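Local coordinates for protein importin-95 (Chaetomium thermophilum, PDB 4XRI) that acts as a nuclear transport receptor of the importin-beta family, carrying protein cargo into the nucleus, and probably binds a small GTPase, at residues 698-703 / 708-713; 741-746 / 765-770. The protein carries 2 engineered substitutions. All blocks are in the same frame, centred on the assembly; numbering follows the deposited sequence.

Interaction 1 of 2, residues 698-703 / 708-713; sequences LGNLRS and NQFKPA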
# COMPACT_ATOMS: atom_id res chain seq x y z
N LEU A 698 -1.66 8.50 29.24
CA LEU A 698 -2.30 7.45 30.03
C LEU A 698 -3.79 7.40 29.73
O LEU A 698 -4.40 6.33 29.74
CB LEU A 698 -2.07 7.68 31.52
CG LEU A 698 -0.63 7.51 32.01
CD1 LEU A 698 -0.49 7.98 33.45
CD2 LEU A 698 -0.18 6.06 31.87
N GLY A 699 -4.38 8.56 29.49
CA GLY A 699 -5.79 8.64 29.14
C GLY A 699 -6.08 7.95 27.83
O GLY A 699 -7.12 7.30 27.68
N ASN A 700 -5.16 8.07 26.88
CA ASN A 700 -5.29 7.42 25.59
C ASN A 700 -5.25 5.90 25.73
O ASN A 700 -5.92 5.18 24.99
CB ASN A 700 -4.17 7.87 24.64
CG ASN A 700 -4.36 7.37 23.22
OD1 ASN A 700 -4.22 6.18 22.94
ND2 ASN A 700 -4.67 8.29 22.32
N LEU A 701 -4.47 5.43 26.69
CA LEU A 701 -4.30 3.99 26.91
C LEU A 701 -5.58 3.35 27.43
O LEU A 701 -5.77 2.14 27.29
CB LEU A 701 -3.14 3.72 27.87
CG LEU A 701 -1.74 4.00 27.32
CD1 LEU A 701 -0.68 3.63 28.34
CD2 LEU A 701 -1.52 3.25 26.01
N ARG A 702 -6.45 4.15 28.04
CA ARG A 702 -7.77 3.64 28.43
C ARG A 702 -8.64 3.50 27.20
O ARG A 702 -9.12 4.49 26.65
CB ARG A 702 -8.43 4.54 29.47
CG ARG A 702 -7.82 4.36 30.84
CD ARG A 702 -8.72 4.79 31.97
NE ARG A 702 -8.92 6.24 31.98
CZ ARG A 702 -7.96 7.13 32.22
NH1 ARG A 702 -6.71 6.73 32.47
NH2 ARG A 702 -8.25 8.42 32.20
N SER A 703 -8.84 2.26 26.78
CA SER A 703 -9.48 1.97 25.51
C SER A 703 -10.29 0.68 25.58
O SER A 703 -10.10 -0.14 26.48
CB SER A 703 -8.42 1.87 24.40
OG SER A 703 -9.01 1.58 23.15
N ASN A 708 -4.60 -1.08 20.66
CA ASN A 708 -4.54 0.38 20.55
C ASN A 708 -3.46 0.83 19.58
O ASN A 708 -2.27 0.60 19.82
CB ASN A 708 -4.29 0.99 21.94
CG ASN A 708 -4.49 2.51 21.98
OD1 ASN A 708 -4.35 3.22 20.98
ND2 ASN A 708 -4.82 3.01 23.16
N GLN A 709 -3.88 1.49 18.51
CA GLN A 709 -2.97 1.89 17.45
C GLN A 709 -1.94 2.92 17.93
O GLN A 709 -0.87 3.05 17.33
CB GLN A 709 -3.75 2.45 16.26
CG GLN A 709 -4.36 3.83 16.50
CD GLN A 709 -5.21 4.30 15.33
OE1 GLN A 709 -4.70 4.78 14.33
NE2 GLN A 709 -6.52 4.15 15.47
N PHE A 710 -2.26 3.63 19.00
CA PHE A 710 -1.39 4.69 19.49
C PHE A 710 -0.37 4.19 20.51
O PHE A 710 0.61 4.88 20.79
CB PHE A 710 -2.21 5.82 20.11
CG PHE A 710 -3.26 6.39 19.20
CD1 PHE A 710 -2.90 7.16 18.10
CD2 PHE A 710 -4.60 6.17 19.45
CE1 PHE A 710 -3.87 7.69 17.27
CE2 PHE A 710 -5.57 6.70 18.62
CZ PHE A 710 -5.20 7.46 17.53
N LYS A 711 -0.60 3.00 21.05
CA LYS A 711 0.21 2.51 22.18
C LYS A 711 1.72 2.41 21.90
O LYS A 711 2.51 2.83 22.74
CB LYS A 711 -0.31 1.16 22.65
CG LYS A 711 0.35 0.68 23.95
CD LYS A 711 -0.23 -0.64 24.45
CE LYS A 711 -1.61 -0.45 25.05
NZ LYS A 711 -2.12 -1.71 25.65
N PRO A 712 2.14 1.86 20.74
CA PRO A 712 3.59 1.78 20.51
C PRO A 712 4.31 3.13 20.60
O PRO A 712 5.36 3.21 21.23
CB PRO A 712 3.68 1.22 19.08
CG PRO A 712 2.45 0.42 18.92
CD PRO A 712 1.39 1.17 19.67
N ALA A 713 3.73 4.16 20.00
CA ALA A 713 4.33 5.49 20.03
C ALA A 713 4.22 6.11 21.43
O ALA A 713 5.09 6.88 21.85
CB ALA A 713 3.69 6.39 19.00
O HOH W 1 -4.82 0.75 25.52

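Interaction 2 of 2, residues 741-746 / 765-770; sequences QQAATI and EGIMDA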
# COMPACT_ATOMS: atom_id res chain seq x y z
N GLN A 741 4.39 -4.03 31.43
CA GLN A 741 4.30 -5.46 31.68
C GLN A 741 3.12 -6.08 30.94
O GLN A 741 3.22 -7.17 30.39
CB GLN A 741 4.19 -5.74 33.18
CG GLN A 741 5.49 -5.50 33.94
CD GLN A 741 5.32 -5.61 35.44
OE1 GLN A 741 4.28 -5.25 35.99
NE2 GLN A 741 6.35 -6.11 36.12
N GLN A 742 2.00 -5.36 30.93
CA GLN A 742 0.81 -5.80 30.20
C GLN A 742 1.08 -5.84 28.70
O GLN A 742 0.71 -6.79 28.02
CB GLN A 742 -0.38 -4.89 30.50
CG GLN A 742 -1.65 -5.22 29.73
CD GLN A 742 -1.89 -4.29 28.55
OE1 GLN A 742 -1.03 -3.47 28.20
NE2 GLN A 742 -3.06 -4.40 27.94
N ALA A 743 1.72 -4.79 28.21
CA ALA A 743 2.02 -4.65 26.79
C ALA A 743 2.91 -5.78 26.29
O ALA A 743 2.83 -6.18 25.13
CB ALA A 743 2.67 -3.30 26.52
N ALA A 744 3.76 -6.29 27.17
CA ALA A 744 4.70 -7.34 26.81
C ALA A 744 4.00 -8.68 26.54
O ALA A 744 4.55 -9.55 25.87
CB ALA A 744 5.74 -7.51 27.91
N THR A 745 2.79 -8.83 27.07
CA THR A 745 2.05 -10.09 26.92
C THR A 745 1.21 -10.11 25.65
O THR A 745 0.68 -11.15 25.26
CB THR A 745 1.13 -10.35 28.13
OG1 THR A 745 0.06 -9.40 28.12
CG2 THR A 745 1.91 -10.23 29.43
N ILE A 746 1.09 -8.95 25.00
CA ILE A 746 0.32 -8.87 23.76
C ILE A 746 1.10 -9.48 22.60
O ILE A 746 2.20 -9.03 22.27
CB ILE A 746 -0.06 -7.42 23.42
CG1 ILE A 746 -1.01 -6.86 24.48
CG2 ILE A 746 -0.71 -7.35 22.05
CD1 ILE A 746 -1.46 -5.44 24.22
N GLU A 765 9.12 -2.50 20.35
CA GLU A 765 10.07 -1.41 20.13
C GLU A 765 9.77 -0.30 21.13
O GLU A 765 10.68 0.23 21.79
CB GLU A 765 10.00 -0.87 18.70
CG GLU A 765 10.61 -1.77 17.65
CD GLU A 765 10.51 -1.17 16.26
OE1 GLU A 765 10.36 0.07 16.15
OE2 GLU A 765 10.58 -1.93 15.27
N GLY A 766 8.49 0.03 21.24
CA GLY A 766 8.02 1.04 22.17
C GLY A 766 8.33 0.69 23.61
O GLY A 766 8.85 1.52 24.36
N ILE A 767 8.01 -0.55 24.00
CA ILE A 767 8.27 -1.01 25.36
C ILE A 767 9.75 -0.90 25.72
O ILE A 767 10.11 -0.39 26.78
CB ILE A 767 7.84 -2.48 25.57
CG1 ILE A 767 6.38 -2.69 25.19
CG2 ILE A 767 8.09 -2.89 27.01
CD1 ILE A 767 5.93 -4.13 25.27
N MET A 768 10.60 -1.36 24.81
CA MET A 768 12.04 -1.36 25.04
C MET A 768 12.58 0.06 25.15
O MET A 768 13.44 0.34 25.98
CB MET A 768 12.75 -2.11 23.92
CG MET A 768 14.06 -2.75 24.33
SD MET A 768 13.88 -3.83 25.76
CE MET A 768 12.58 -4.92 25.21
N ASP A 769 12.06 0.96 24.31
CA ASP A 769 12.42 2.37 24.40
C ASP A 769 12.01 2.93 25.75
O ASP A 769 12.76 3.68 26.37
CB ASP A 769 11.75 3.17 23.27
CG ASP A 769 12.31 2.83 21.90
OD1 ASP A 769 13.40 2.23 21.83
OD2 ASP A 769 11.65 3.17 20.90
N ALA A 770 10.82 2.55 26.20
CA ALA A 770 10.29 2.99 27.49
C ALA A 770 11.21 2.56 28.62
O ALA A 770 11.65 3.39 29.42
CB ALA A 770 8.88 2.46 27.71

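Interaction 1 of 2, residues 698-703 / 708-713
The side-chain amides of Asn700 and Asn708 meet nearly coplanar, their planes 23° apart, where helix 690-701 of this HEAT-repeat solenoid gives way to a short loop and the chain turns back into helix 711-725. Asn708 ND2 donates to Asn700 OD1 at 3.2 Å, with an N-H...O angle of 149°, and also reaches the backbone Asn700 O at 3.0 Å in a weak, bent bond. Its other amide atom works in the opposite sense: Asn708 OD1 accepts from Phe710 N at 2.9 Å, a capping bond that closes an Asx turn ahead of the helix. Asparagine suits the place because one short side chain carries both a donor and an acceptor. With an alanine here, Phe710 N would probably lose its capping acceptor, and Asn700 O and OD1 the N-H group that ties the two helix ends together. The Phe710 ring stands at 90° to the Asn700 amide, whose ND2 comes within 3.6 Å of Phe710 CD2. Beside these amides, Leu701 CD2 fills the bend of the Lys711 chain, lying 3.8 Å from both Lys711 CG and Lys711 CE. Farther out, Cys668 of helix 665-682 packs against both Asn700 and Phe710, and on helix 754-780 the hydroxyl Tyr759 OH donates a hydrogen bond to Asn708 O.

Interaction 2 of 2, residues 741-746 / 765-770
Ile767 reaches from helix 754-780 to Ala743 and Ala744, at the point where helix 730-743 runs out into a turn; the contact joins neighbouring helices of the alpha-solenoid and buries a modest 109 Å². Along 741-746, Gln741 O accepts a weak bond from Ala744 N. Next, Gln742 O is gripped twice, by Thr745 N and by Thr745 OG1. Ala743 follows, pointing its methyl at the partner helix: Ala743 CB lies 3.6 Å from Ile767 CD1, and the two CA atoms are 7.4 Å apart, a spacing that the small alanine permits. The isoleucine reaches this far because CG1 lies anti to the carbonyl carbon (chi1 -55°) and the chain then runs on extended (chi2 175°), presenting CD1 as its leading atom. That methyl also touches the backbone, with Ile767 CD1 3.6 Å from Ala744 N. Ala744 CB is a looser neighbour of the same methyl at 4.3 Å, while its carbonyl turns to Arg764 NH1. The hydroxyl of Thr745, OG1, donates to Gln742 O at 2.7 Å, in the carbonyl plane and on a lone pair, a use of the short polar side chain that suits a helix end. Ile746 N completes the type I turn by bonding to Ala743 O. Leu715, Leu740 and Leu797, from three different helices, also touch Ile767, so the pairing of methyl with methyl and peptide backbone depends on shape and exclusion of water, without a polar bond to fix its direction.

Interactions 1 and 2 follow one another along the chain, the first closing before the second opens, and their centres lie 12 Å apart. Helix 711-725 connects them: it starts in interaction 1 and also sends Leu715 against Ala743 and Ile767 of interaction 2. The direct bridge is Lys711, whose NZ comes within 3.3 Å of Gln742 OE1, a probable but weak hydrogen bond, and 4.1 Å from Ile746 CD1. Helix 754-780 likewise serves both, since Tyr759 packs on Lys711 while Ile767 lies further along it. A polar helix connection and an apolar helix packing thus belong to one continuous stack of helices.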